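Local coordinates for designed Anbu Protein (PDB 5LOY), which represents a consensus-designed ancestral beta subunit of the proteasome family, assembles helically and is probably an N-terminal nucleophile hydrolase that cleaves peptide bonds, at residues F14-R19 with R31-F36; L52-A57 with F108-I113. One frame throughout, in Å; residues are numbered along the deposited sequence.

Interaction 1 of 2, residues F14-R19 with R31-F36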
loop_
_atom_site.group_PDB
_atom_site.type_symbol
_atom_site.label_atom_id
_atom_site.label_comp_id
_atom_site.label_asym_id
_atom_site.label_seq_id
_atom_site.Cartn_x
_atom_site.Cartn_y
_atom_site.Cartn_z
ATOM N N PHE A 14 -3.951 17.146 10.050
ATOM C CA PHE A 14 -3.909 15.848 10.719
ATOM C C PHE A 14 -5.189 15.094 10.478
ATOM O O PHE A 14 -6.279 15.675 10.551
ATOM C CB PHE A 14 -3.780 16.008 12.233
ATOM C CG PHE A 14 -2.585 16.803 12.666
ATOM C CD1 PHE A 14 -1.388 16.181 12.894
ATOM C CD2 PHE A 14 -2.685 18.172 12.910
ATOM C CE1 PHE A 14 -0.289 16.905 13.323
ATOM C CE2 PHE A 14 -1.598 18.896 13.353
ATOM C CZ PHE A 14 -0.396 18.258 13.555
ATOM N N ALA A 15 -5.077 13.787 10.245
ATOM C CA ALA A 15 -6.264 12.954 10.105
ATOM C C ALA A 15 -6.045 11.578 10.679
ATOM O O ALA A 15 -4.947 11.029 10.587
ATOM C CB ALA A 15 -6.639 12.849 8.642
ATOM N N SER A 16 -7.087 11.001 11.246
ATOM C CA SER A 16 -6.984 9.658 11.809
ATOM C C SER A 16 -8.312 8.956 11.767
ATOM O O SER A 16 -9.335 9.609 11.871
ATOM C CB SER A 16 -6.506 9.722 13.269
ATOM O OG SER A 16 -7.416 10.476 14.051
ATOM N N ASP A 17 -8.296 7.631 11.643
ATOM C CA ASP A 17 -9.522 6.831 11.678
ATOM C C ASP A 17 -9.777 6.350 13.112
ATOM O O ASP A 17 -9.117 6.818 14.042
ATOM C CB ASP A 17 -9.406 5.640 10.738
ATOM C CG ASP A 17 -8.676 4.463 11.376
ATOM O OD1 ASP A 17 -7.661 4.730 12.064
ATOM O OD2 ASP A 17 -9.134 3.291 11.214
ATOM N N SER A 18 -10.722 5.426 13.304
ATOM C CA SER A 18 -11.063 4.968 14.658
ATOM C C SER A 18 -11.195 3.460 14.841
ATOM O O SER A 18 -11.502 3.000 15.919
ATOM C CB SER A 18 -12.346 5.655 15.137
ATOM O OG SER A 18 -13.414 5.452 14.221
ATOM N N ARG A 19 -10.952 2.686 13.803
ATOM C CA ARG A 19 -11.149 1.262 13.899
ATOM C C ARG A 19 -9.925 0.648 14.585
ATOM O O ARG A 19 -8.791 0.880 14.195
ATOM C CB ARG A 19 -11.386 0.682 12.525
ATOM C CG ARG A 19 -11.794 -0.770 12.540
ATOM C CD ARG A 19 -12.284 -1.218 11.170
ATOM N NE ARG A 19 -13.615 -0.732 10.823
ATOM C CZ ARG A 19 -14.236 -1.013 9.668
ATOM N NH1 ARG A 19 -13.638 -1.737 8.743
ATOM N NH2 ARG A 19 -15.449 -0.559 9.434
ATOM N N ARG A 31 -11.190 6.812 19.405
ATOM C CA ARG A 31 -10.595 8.027 18.828
ATOM C C ARG A 31 -9.049 7.994 18.958
ATOM O O ARG A 31 -8.539 7.609 19.994
ATOM C CB ARG A 31 -11.183 9.232 19.582
ATOM C CG ARG A 31 -10.880 10.609 19.007
ATOM C CD ARG A 31 -11.314 11.743 19.949
ATOM N NE ARG A 31 -11.923 12.855 19.202
ATOM C CZ ARG A 31 -13.234 13.015 18.999
ATOM N NH1 ARG A 31 -14.120 12.161 19.487
ATOM N NH2 ARG A 31 -13.662 14.052 18.298
ATOM N N LYS A 32 -8.325 8.418 17.924
ATOM C CA LYS A 32 -6.869 8.375 17.936
ATOM C C LYS A 32 -6.170 9.728 17.865
ATOM O O LYS A 32 -4.951 9.791 17.747
ATOM C CB LYS A 32 -6.398 7.511 16.780
ATOM C CG LYS A 32 -6.923 6.079 16.863
ATOM C CD LYS A 32 -6.606 5.340 15.581
ATOM C CE LYS A 32 -7.402 4.046 15.418
ATOM N NZ LYS A 32 -7.057 3.072 16.484
ATOM N N MET A 33 -6.944 10.806 17.957
ATOM C CA MET A 33 -6.449 12.172 17.897
ATOM C C MET A 33 -6.677 12.819 19.248
ATOM O O MET A 33 -7.796 12.763 19.789
ATOM C CB MET A 33 -7.186 12.953 16.813
ATOM C CG MET A 33 -6.745 14.406 16.654
ATOM S SD MET A 33 -7.591 15.310 15.342
ATOM C CE MET A 33 -6.908 14.500 13.900
ATOM N N HIS A 34 -5.607 13.420 19.788
ATOM C CA HIS A 34 -5.628 14.099 21.087
ATOM C C HIS A 34 -4.997 15.490 20.933
ATOM O O HIS A 34 -3.910 15.635 20.376
ATOM C CB HIS A 34 -4.855 13.300 22.142
ATOM C CG HIS A 34 -5.258 11.865 22.225
ATOM N ND1 HIS A 34 -6.140 11.390 23.173
ATOM C CD2 HIS A 34 -4.922 10.800 21.456
ATOM C CE1 HIS A 34 -6.319 10.091 22.996
ATOM N NE2 HIS A 34 -5.595 9.710 21.958
ATOM N N VAL A 35 -5.678 16.497 21.462
ATOM C CA VAL A 35 -5.299 17.877 21.280
ATOM C C VAL A 35 -5.001 18.555 22.624
ATOM O O VAL A 35 -5.769 18.461 23.571
ATOM C CB VAL A 35 -6.414 18.637 20.551
ATOM C CG1 VAL A 35 -6.044 20.103 20.390
ATOM C CG2 VAL A 35 -6.670 17.999 19.197
ATOM N N PHE A 36 -3.853 19.221 22.682
ATOM C CA PHE A 36 -3.451 20.011 23.838
ATOM C C PHE A 36 -3.316 21.447 23.341
ATOM O O PHE A 36 -2.489 21.736 22.495
ATOM C CB PHE A 36 -2.144 19.449 24.405
ATOM C CG PHE A 36 -2.209 17.976 24.676
ATOM C CD1 PHE A 36 -1.998 17.069 23.659
ATOM C CD2 PHE A 36 -2.554 17.492 25.944
ATOM C CE1 PHE A 36 -2.099 15.701 23.898
ATOM C CE2 PHE A 36 -2.658 16.122 26.200
ATOM C CZ PHE A 36 -2.425 15.227 25.167
HETATM O O HOH W 1 -9.521 9.108 15.583
#

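Interaction 2 of 2, residues L52-A57 with F108-I113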
loop_
_atom_site.group_PDB
_atom_site.type_symbol
_atom_site.label_atom_id
_atom_site.label_comp_id
_atom_site.label_asym_id
_atom_site.label_seq_id
_atom_site.Cartn_x
_atom_site.Cartn_y
_atom_site.Cartn_z
ATOM N N LEU A 52 -3.607 -0.742 21.877
ATOM C CA LEU A 52 -4.433 0.223 22.606
ATOM C C LEU A 52 -4.068 0.325 24.080
ATOM O O LEU A 52 -4.058 1.400 24.630
ATOM C CB LEU A 52 -5.913 -0.147 22.488
ATOM C CG LEU A 52 -6.903 0.862 23.103
ATOM C CD1 LEU A 52 -6.861 2.182 22.356
ATOM C CD2 LEU A 52 -8.306 0.329 23.106
ATOM N N ALA A 53 -3.802 -0.790 24.744
ATOM C CA ALA A 53 -3.387 -0.704 26.147
ATOM C C ALA A 53 -2.125 0.144 26.296
ATOM O O ALA A 53 -1.997 0.915 27.247
ATOM C CB ALA A 53 -3.188 -2.080 26.771
ATOM N N THR A 54 -1.211 0.008 25.356
ATOM C CA THR A 54 0.020 0.777 25.387
ATOM C C THR A 54 -0.242 2.264 25.100
ATOM O O THR A 54 0.207 3.116 25.851
ATOM C CB THR A 54 1.025 0.210 24.378
ATOM O OG1 THR A 54 1.314 -1.131 24.740
ATOM C CG2 THR A 54 2.320 1.014 24.358
ATOM N N THR A 55 -0.988 2.579 24.043
ATOM C CA THR A 55 -1.233 3.994 23.753
ATOM C C THR A 55 -1.990 4.687 24.897
ATOM O O THR A 55 -1.657 5.801 25.247
ATOM C CB THR A 55 -1.961 4.227 22.428
ATOM O OG1 THR A 55 -3.255 3.642 22.495
ATOM C CG2 THR A 55 -1.181 3.613 21.307
ATOM N N GLN A 56 -2.974 4.023 25.477
ATOM C CA GLN A 56 -3.731 4.618 26.563
ATOM C C GLN A 56 -2.850 4.852 27.782
ATOM O O GLN A 56 -3.063 5.809 28.506
ATOM C CB GLN A 56 -4.925 3.747 26.981
ATOM C CG GLN A 56 -6.084 3.773 26.018
ATOM C CD GLN A 56 -7.345 3.073 26.546
ATOM O OE1 GLN A 56 -7.294 2.230 27.442
ATOM N NE2 GLN A 56 -8.493 3.439 25.981
ATOM N N ALA A 57 -1.883 3.967 28.020
ATOM C CA ALA A 57 -0.980 4.126 29.152
ATOM C C ALA A 57 0.028 5.269 28.926
ATOM O O ALA A 57 0.391 5.974 29.864
ATOM C CB ALA A 57 -0.266 2.835 29.449
ATOM N N PHE A 108 2.791 -5.696 21.840
ATOM C CA PHE A 108 2.478 -4.487 22.618
ATOM C C PHE A 108 3.043 -3.173 22.054
ATOM O O PHE A 108 2.951 -2.130 22.704
ATOM C CB PHE A 108 2.904 -4.668 24.089
ATOM C CG PHE A 108 2.251 -5.859 24.782
ATOM C CD1 PHE A 108 0.893 -6.137 24.616
ATOM C CD2 PHE A 108 2.996 -6.694 25.617
ATOM C CE1 PHE A 108 0.304 -7.224 25.243
ATOM C CE2 PHE A 108 2.408 -7.782 26.255
ATOM C CZ PHE A 108 1.059 -8.046 26.069
ATOM N N ASN A 109 3.592 -3.199 20.843
ATOM C CA ASN A 109 4.198 -1.997 20.269
ATOM C C ASN A 109 3.229 -0.907 19.881
ATOM O O ASN A 109 2.070 -1.171 19.570
ATOM C CB ASN A 109 5.040 -2.335 19.047
ATOM C CG ASN A 109 6.393 -2.897 19.414
ATOM O OD1 ASN A 109 6.759 -2.979 20.572
ATOM N ND2 ASN A 109 7.129 -3.311 18.409
ATOM N N ALA A 110 3.737 0.323 19.886
ATOM C CA ALA A 110 2.937 1.495 19.590
ATOM C C ALA A 110 3.770 2.559 18.930
ATOM O O ALA A 110 4.986 2.508 18.923
ATOM C CB ALA A 110 2.314 2.040 20.862
ATOM N N SER A 111 3.091 3.545 18.390
ATOM C CA SER A 111 3.727 4.500 17.502
ATOM C C SER A 111 2.901 5.795 17.457
ATOM O O SER A 111 1.682 5.746 17.594
ATOM C CB SER A 111 3.810 3.858 16.115
ATOM O OG SER A 111 4.680 4.600 15.328
ATOM N N PHE A 112 3.544 6.943 17.255
ATOM C CA PHE A 112 2.835 8.211 17.330
ATOM C C PHE A 112 3.288 9.220 16.288
ATOM O O PHE A 112 4.421 9.175 15.792
ATOM C CB PHE A 112 3.042 8.840 18.704
ATOM C CG PHE A 112 2.665 7.941 19.863
ATOM C CD1 PHE A 112 3.565 7.021 20.365
ATOM C CD2 PHE A 112 1.410 8.023 20.434
ATOM C CE1 PHE A 112 3.219 6.191 21.402
ATOM C CE2 PHE A 112 1.065 7.213 21.475
ATOM C CZ PHE A 112 1.969 6.293 21.965
ATOM N N ILE A 113 2.406 10.177 16.016
ATOM C CA ILE A 113 2.749 11.369 15.269
ATOM C C ILE A 113 2.418 12.565 16.127
ATOM O O ILE A 113 1.344 12.614 16.740
ATOM C CB ILE A 113 1.936 11.463 13.977
ATOM C CG1 ILE A 113 2.488 10.462 12.971
ATOM C CG2 ILE A 113 2.001 12.869 13.388
ATOM C CD1 ILE A 113 1.589 10.269 11.757
#

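Interaction 1 of 2, residues F14-R19 with R31-F36
Phe-14 meets Met-33 with its main chain and the root of its side chain: its carbonyl O lies 3.6 Å from Met-33 CE and its CB touches the same methyl; the ring leads off to Val-45. Met-33 runs with CG anti to the backbone N (chi1 -180°) and bends at its last torsion, a long apolar reach suited between two sheets. Ser-16, small and polar, lies against Met-33 CB and gives its OG proton to a water 2.9 Å away. That water donates to Asp-17 O and accepts from Lys-32 N at 2.7 Å, joining the segments where no direct hydrogen bond does. Asp-17 and Lys-32 lie beside Thr-1 and probably correspond to the active-site aspartate and lysine of proteasome-type Ntn hydrolases. The lysine chain crosses the aspartate without a salt bridge, CE 3.4 Å from Asp-17 OD1. A carboxylate suits several N-H donors: OD1 accepts from Tyr-2 N, OD2 from Thr-1 N, Gly-188 N and, from above its plane, Arg-19 N at 3.2 Å, an Asx turn. Ser-18 CA packs beside Lys-32 CE. The lysine's length, with a bend at chi4 (-64°), carries NZ past Asp-17 to Thr-20 OG1 and, weakly, Thr-1 OG1, 3.6 Å from Arg-19 O.

Interaction 2 of 2, residues L52-A57 with F108-I113
Thr-54 and Phe-108 make the one hydrogen bond across this contact: Thr-54 OG1 donates to Phe-108 O over 2.8 Å. The hydroxyl approaches well off the line of the carbonyl bond, at a C=O...donor angle of 137°, though tilted little from the carbonyl plane. It is placed there by the first torsion of Thr-54, which sets OG1 beside the backbone N and anti to the carbonyl carbon (chi1 -61°). Phe-108 CB also lies close to Thr-54 OG1, while its ring leads away and is poorly ordered. A beta-branched threonine suits the position because its two branches do different work, the hydroxyl holding the chain just before strand 110-118 and the methyl packing against the strand itself.

Most of the remaining contacts are between methyls and the ring of Phe-112. Thr-54 CG2 rests 3.6 Å from Ala-110 CB, and Thr-55 CG2 reaches the same methyl at 3.9 Å. Ala-110 therefore lies under both threonine methyls, and its short side chain lets the helix come near the sheet. Farther along the strand, Thr-55 CG2 also meets the Phe-112 ring obliquely at its tip, with CZ 4.2 Å away. The Phe-112 side chain also touches Leu-46 and Thr-48.

Helix segment 52-57 and strand segment 110-113 run at 49° to each other, their axes 8.5 Å apart at the closest, in the helix-on-sheet packing of the alpha-beta-beta-alpha Ntn fold. At the start of the helix Asn-51 OD1 accepts from Thr-54 N. Strand 110-118 lies between strands 42-50 and 124-128 in its sheet, and helix 79-94 packs beside helix 52-62, touching Thr-54 through Leu-90 and Gln-94 and Phe-112 through Val-86.

In the fold
Interactions 1 and 2 meet the same antiparallel sheet, one at strand 33-38, at the edge of the sheet within this chain, the other at strand 110-118, with strand 42-50 between them. Interaction 1 joins this sheet to the other sheet of the sandwich. Their centres are 13 Å apart and their nearest atoms about 5 Å, without touching. Thr-48 on the intervening strand bridges them, since the side chains of Lys-32, Thr-55 and Phe-112 all contact it. The Asp-17, Arg-19 and Lys-32 end of interaction 1 reaches Thr-1, probably the N-terminal nucleophile as in proteasome beta subunits; interaction 2 is packing of helix 52-62 on the sheet, on the side where helix 79-94 also lies.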